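Local structure of ferritin (Pseudo-nitzschia multiseries, 4IWK) at residues N10-V13 with T14-T18; E93-Q96 with A97-R100. The protein probably stores iron in a soluble, non-toxic form, oxidising ferrous iron with oxygen and depositing it as ferric hydroxide. All coordinates share one frame; numbering follows the deposited sequence.

Interaction 1 (N10-V13 with T14-T18); sequences NRQV and TQEFT. With FE (Fe (III) ion), chain G.
Gln12 reaches along the helix to Glu16, one turn on. The two side chains cross at a slant, with amide and carboxylate planes 50° apart. Gln12 NE2 donates to Glu16 OE2 at 2.9 Å. The acceptor lies in the amide plane, but the donor meets OE2 on its anti side, 33° out of the carboxylate plane. Gln12 CG sits anti to the backbone N, and the bend at chi2 (63°) turns the amide toward the next turn. Its other end, OE1, is hydrogen-bonded to Ser101 of helix 84-111. The Gln12-Glu16 pair lies at the ferroxidase centre inside the four-helix bundle of ferritin. Glu16 OE1 binds a ferric ion at 2.0 Å, and Glu49 and His52 of helix 36-62 complete the protein ligands. Two waters also bind the metal. One of them donates to Glu16 OE2 at 2.5 Å, so this second oxygen has both Gln12 and a metal-bound water as donors. Gln12 is thus in the second shell and probably steadies the carboxylate. A leucine here would probably leave Glu16 OE2 without its amide donor and the carboxylate freer to turn. On another side of the helix, Val13 and Phe17 lie side by side and point the same way. Val13 CG1 approaches the ring obliquely, 3.4 Å from Phe17 CE2. Val13 also packs on Phe56 and Val57 of helix 36-62, while Phe17 touches Leu24 of a neighbouring subunit. Thr18 OG1 folds back to donate to Thr14 O at 2.7 Å, from above the carbonyl plane. The same oxygen accepts Thr18 N.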
loop_
_atom_site.group_PDB
_atom_site.type_symbol
_atom_site.label_atom_id
_atom_site.label_comp_id
_atom_site.label_asym_id
_atom_site.label_seq_id
_atom_site.Cartn_x
_atom_site.Cartn_y
_atom_site.Cartn_z
ATOM N N ASN A 10 46.026 -28.348 16.214
ATOM C CA ASN A 10 46.474 -28.481 14.836
ATOM C C ASN A 10 45.890 -29.783 14.210
ATOM O O ASN A 10 45.351 -29.754 13.050
ATOM C CB ASN A 10 48.016 -28.432 14.835
ATOM C CG ASN A 10 48.595 -27.977 13.514
ATOM O OD1 ASN A 10 49.367 -28.715 12.858
ATOM N ND2 ASN A 10 48.181 -26.790 13.067
ATOM N N ARG A 11 45.989 -30.910 14.900
ATOM C CA ARG A 11 45.442 -32.166 14.370
ATOM C C ARG A 11 43.898 -32.052 14.077
ATOM O O ARG A 11 43.347 -32.767 13.257
ATOM C CB ARG A 11 45.718 -33.372 15.267
ATOM C CG ARG A 11 47.131 -33.945 15.170
ATOM C CD ARG A 11 47.542 -34.480 16.538
ATOM N NE ARG A 11 48.313 -35.709 16.491
ATOM C CZ ARG A 11 47.911 -36.864 17.021
ATOM N NH1 ARG A 11 46.743 -36.955 17.663
ATOM N NH2 ARG A 11 48.683 -37.941 16.918
ATOM N N GLN A 12 43.204 -31.247 14.880
ATOM C CA GLN A 12 41.737 -31.194 14.752
ATOM C C GLN A 12 41.433 -30.550 13.371
ATOM O O GLN A 12 40.458 -30.977 12.673
ATOM C CB GLN A 12 41.020 -30.371 15.865
ATOM C CG GLN A 12 39.502 -30.502 15.781
ATOM C CD GLN A 12 39.052 -31.955 16.007
ATOM O OE1 GLN A 12 39.716 -32.687 16.757
ATOM N NE2 GLN A 12 37.989 -32.385 15.374
ATOM N N VAL A 13 42.188 -29.528 12.997
ATOM C CA VAL A 13 41.975 -28.905 11.688
ATOM C C VAL A 13 42.200 -29.950 10.624
ATOM O O VAL A 13 41.393 -30.086 9.688
ATOM C CB VAL A 13 42.956 -27.733 11.425
ATOM C CG1 VAL A 13 42.829 -27.222 9.989
ATOM C CG2 VAL A 13 42.706 -26.585 12.429
ATOM N N THR A 14 43.307 -30.693 10.747
ATOM C CA THR A 14 43.526 -31.776 9.781
ATOM C C THR A 14 42.379 -32.797 9.716
ATOM O O THR A 14 41.968 -33.203 8.615
ATOM C CB THR A 14 44.816 -32.540 10.115
ATOM O OG1 THR A 14 45.841 -31.578 10.191
ATOM C CG2 THR A 14 45.157 -33.574 8.958
ATOM N N GLN A 15 41.802 -33.160 10.887
ATOM C CA GLN A 15 40.767 -34.179 10.899
ATOM C C GLN A 15 39.486 -33.609 10.199
ATOM O O GLN A 15 38.790 -34.372 9.474
ATOM C CB GLN A 15 40.493 -34.527 12.366
ATOM C CG GLN A 15 39.313 -35.544 12.523
ATOM C CD GLN A 15 39.584 -36.879 11.804
ATOM O OE1 GLN A 15 40.751 -37.295 11.671
ATOM N NE2 GLN A 15 38.539 -37.515 11.267
ATOM N N GLU A 16 39.194 -32.301 10.418
ATOM C CA GLU A 16 37.939 -31.753 9.801
ATOM C C GLU A 16 38.167 -31.717 8.286
ATOM O O GLU A 16 37.226 -32.100 7.532
ATOM C CB GLU A 16 37.678 -30.308 10.258
ATOM C CG GLU A 16 37.361 -30.259 11.801
ATOM C CD GLU A 16 36.177 -31.023 12.305
ATOM O OE1 GLU A 16 35.310 -31.318 11.483
ATOM O OE2 GLU A 16 36.114 -31.257 13.538
ATOM N N PHE A 17 39.363 -31.350 7.849
ATOM C CA PHE A 17 39.583 -31.310 6.393
ATOM C C PHE A 17 39.691 -32.706 5.768
ATOM O O PHE A 17 39.228 -32.887 4.607
ATOM C CB PHE A 17 40.840 -30.488 6.035
ATOM C CG PHE A 17 40.734 -29.027 6.344
ATOM C CD1 PHE A 17 39.491 -28.366 6.483
ATOM C CD2 PHE A 17 41.912 -28.288 6.455
ATOM C CE1 PHE A 17 39.429 -26.990 6.734
ATOM C CE2 PHE A 17 41.849 -26.907 6.698
ATOM C CZ PHE A 17 40.591 -26.252 6.787
ATOM N N THR A 18 40.176 -33.690 6.540
ATOM C CA THR A 18 40.195 -35.099 6.111
ATOM C C THR A 18 38.763 -35.556 5.920
ATOM O O THR A 18 38.409 -36.154 4.883
ATOM C CB THR A 18 40.910 -35.955 7.171
ATOM O OG1 THR A 18 42.276 -35.514 7.236
ATOM C CG2 THR A 18 40.871 -37.428 6.842
HETATM FE FE FE G . 33.429 -31.963 11.758
HETATM O O HOH W 1 33.739 -32.096 13.796
HETATM O O HOH W 2 31.703 -33.160 12.020
#

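Interaction 2 (E93-Q96 with A97-R100); sequences ELEQ and ANTR. With FE (Fe (III) ion), chain I.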
loop_
_atom_site.group_PDB
_atom_site.type_symbol
_atom_site.label_atom_id
_atom_site.label_comp_id
_atom_site.label_asym_id
_atom_site.label_seq_id
_atom_site.Cartn_x
_atom_site.Cartn_y
_atom_site.Cartn_z
ATOM N N GLU A 93 31.664 -44.190 10.759
ATOM C CA GLU A 93 32.997 -44.329 11.343
ATOM C C GLU A 93 33.784 -43.031 11.329
ATOM O O GLU A 93 34.485 -42.760 12.292
ATOM C CB GLU A 93 33.740 -45.433 10.627
ATOM C CG GLU A 93 33.179 -46.788 11.011
ATOM C CD GLU A 93 33.700 -47.884 10.102
ATOM O OE1 GLU A 93 34.696 -47.666 9.455
ATOM O OE2 GLU A 93 33.115 -48.970 10.032
ATOM N N LEU A 94 33.695 -42.284 10.183
ATOM C CA LEU A 94 34.365 -40.983 10.051
ATOM C C LEU A 94 33.856 -40.043 11.188
ATOM O O LEU A 94 34.678 -39.349 11.849
ATOM C CB LEU A 94 34.001 -40.380 8.700
ATOM C CG LEU A 94 34.577 -38.973 8.417
ATOM C CD1 LEU A 94 36.100 -39.049 8.261
ATOM C CD2 LEU A 94 33.864 -38.427 7.163
ATOM N N GLU A 95 32.548 -39.951 11.330
ATOM C CA GLU A 95 31.951 -39.071 12.377
ATOM C C GLU A 95 32.395 -39.513 13.787
ATOM O O GLU A 95 32.691 -38.605 14.628
ATOM C CB GLU A 95 30.463 -38.925 12.255
ATOM C CG GLU A 95 30.060 -38.033 11.027
ATOM C CD GLU A 95 30.495 -36.608 11.060
ATOM O OE1 GLU A 95 31.047 -36.163 12.077
ATOM O OE2 GLU A 95 30.151 -35.957 10.055
ATOM N N GLN A 96 32.487 -40.814 13.999
ATOM C CA GLN A 96 32.955 -41.316 15.295
ATOM C C GLN A 96 34.383 -40.898 15.534
ATOM O O GLN A 96 34.761 -40.484 16.665
ATOM C CB GLN A 96 32.815 -42.797 15.401
ATOM C CG GLN A 96 31.335 -43.177 15.472
ATOM C CD GLN A 96 31.095 -44.664 15.246
ATOM O OE1 GLN A 96 31.980 -45.361 14.771
ATOM N NE2 GLN A 96 29.885 -45.151 15.596
ATOM N N ALA A 97 35.210 -40.930 14.466
ATOM C CA ALA A 97 36.541 -40.362 14.531
ATOM C C ALA A 97 36.640 -38.892 14.821
ATOM O O ALA A 97 37.580 -38.446 15.528
ATOM C CB ALA A 97 37.363 -40.696 13.256
ATOM N N ASN A 98 35.785 -38.121 14.177
ATOM C CA ASN A 98 35.753 -36.702 14.402
ATOM C C ASN A 98 35.442 -36.471 15.913
ATOM O O ASN A 98 36.018 -35.568 16.516
ATOM C CB ASN A 98 34.643 -36.081 13.580
ATOM C CG ASN A 98 34.991 -35.912 12.110
ATOM O OD1 ASN A 98 36.143 -36.133 11.688
ATOM N ND2 ASN A 98 34.019 -35.358 11.343
ATOM N N THR A 99 34.515 -37.222 16.459
ATOM C CA THR A 99 34.086 -37.039 17.886
ATOM C C THR A 99 35.261 -37.435 18.732
ATOM O O THR A 99 35.522 -36.707 19.693
ATOM C CB THR A 99 32.904 -37.927 18.196
ATOM O OG1 THR A 99 31.801 -37.518 17.394
ATOM C CG2 THR A 99 32.483 -37.836 19.718
ATOM N N ARG A 100 35.953 -38.551 18.444
ATOM C CA ARG A 100 37.108 -38.930 19.277
ATOM C C ARG A 100 38.194 -37.886 19.268
ATOM O O ARG A 100 38.763 -37.597 20.299
ATOM C CB ARG A 100 37.704 -40.279 18.883
ATOM C CG ARG A 100 36.893 -41.472 19.391
ATOM C CD ARG A 100 37.603 -42.844 19.085
ATOM N NE ARG A 100 38.481 -42.729 17.899
ATOM C CZ ARG A 100 38.180 -43.052 16.625
ATOM N NH1 ARG A 100 37.018 -43.610 16.286
ATOM N NH2 ARG A 100 39.083 -42.783 15.667
HETATM FE FE FE I . 30.644 -34.002 10.662
HETATM O O HOH W 3 36.238 -44.353 13.561
HETATM O O HOH W 2 31.703 -33.160 12.020
HETATM O O HOH W 4 29.654 -32.838 9.661
#
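Glu95 and Asn98 meet one turn apart on helix 84-111, where it faces the diiron-type ferroxidase site of the ferritin four-helix bundle. Glu95 CG lies beside the backbone N (chi1 -72°), and the chain bends at chi2, which brings the carboxylate to Asn98 and the metal. OE2 of Glu95 binds a ferric ion at 2.1 Å. OE1 of Glu95 is 2.6 Å from the same ion, a longer and probably weaker bond, so the carboxylate is at most unevenly bidentate. Glu49 and Glu131 are the other protein ligands, and two waters also bind the metal. Asn98 ND2 donates to Glu95 OE1 at 3.2 Å. This bond is long and bent: it comes from above the carboxylate plane, and the two flat groups are nearly perpendicular, 88° apart. Glu95 OE1 also accepts from Gln128 of helix 115-145 and from a metal-bound water, while Tyr23 is hydrogen-bonded to OE2. Asn98 OD1 accepts from Gln15 NE2 of helix 3-32, so the amide is held at both ends. Arg100 is on the exposed side of the helix. It is bent at chi3 (-27°), which folds its guanidinium back over the preceding turn. Ala97 CA lies 3.4 Å above one face of the guanidinium plane, offset toward its rim. A water at the guanidinium edge ties it to the backbone: this water accepts from Arg100 NH1 at 2.9 Å and donates to Glu93 O at 2.7 Å.

Both contacts are local, each joining successive turns of one helix, so neither closes a long loop. From the N terminus, interaction 1 comes first, on helix 3-32. The chain then runs through helix 36-62 and a long connection before interaction 2 on helix 84-111. They follow in series and neither nest nor cross. In space their centres are about 12 Å apart. The Gln15-Asn98 bond ties the two helices together. The ferric ions of the two contacts share a bound water, which links them on the metal side. Glu49 of helix 36-62 binds both ions.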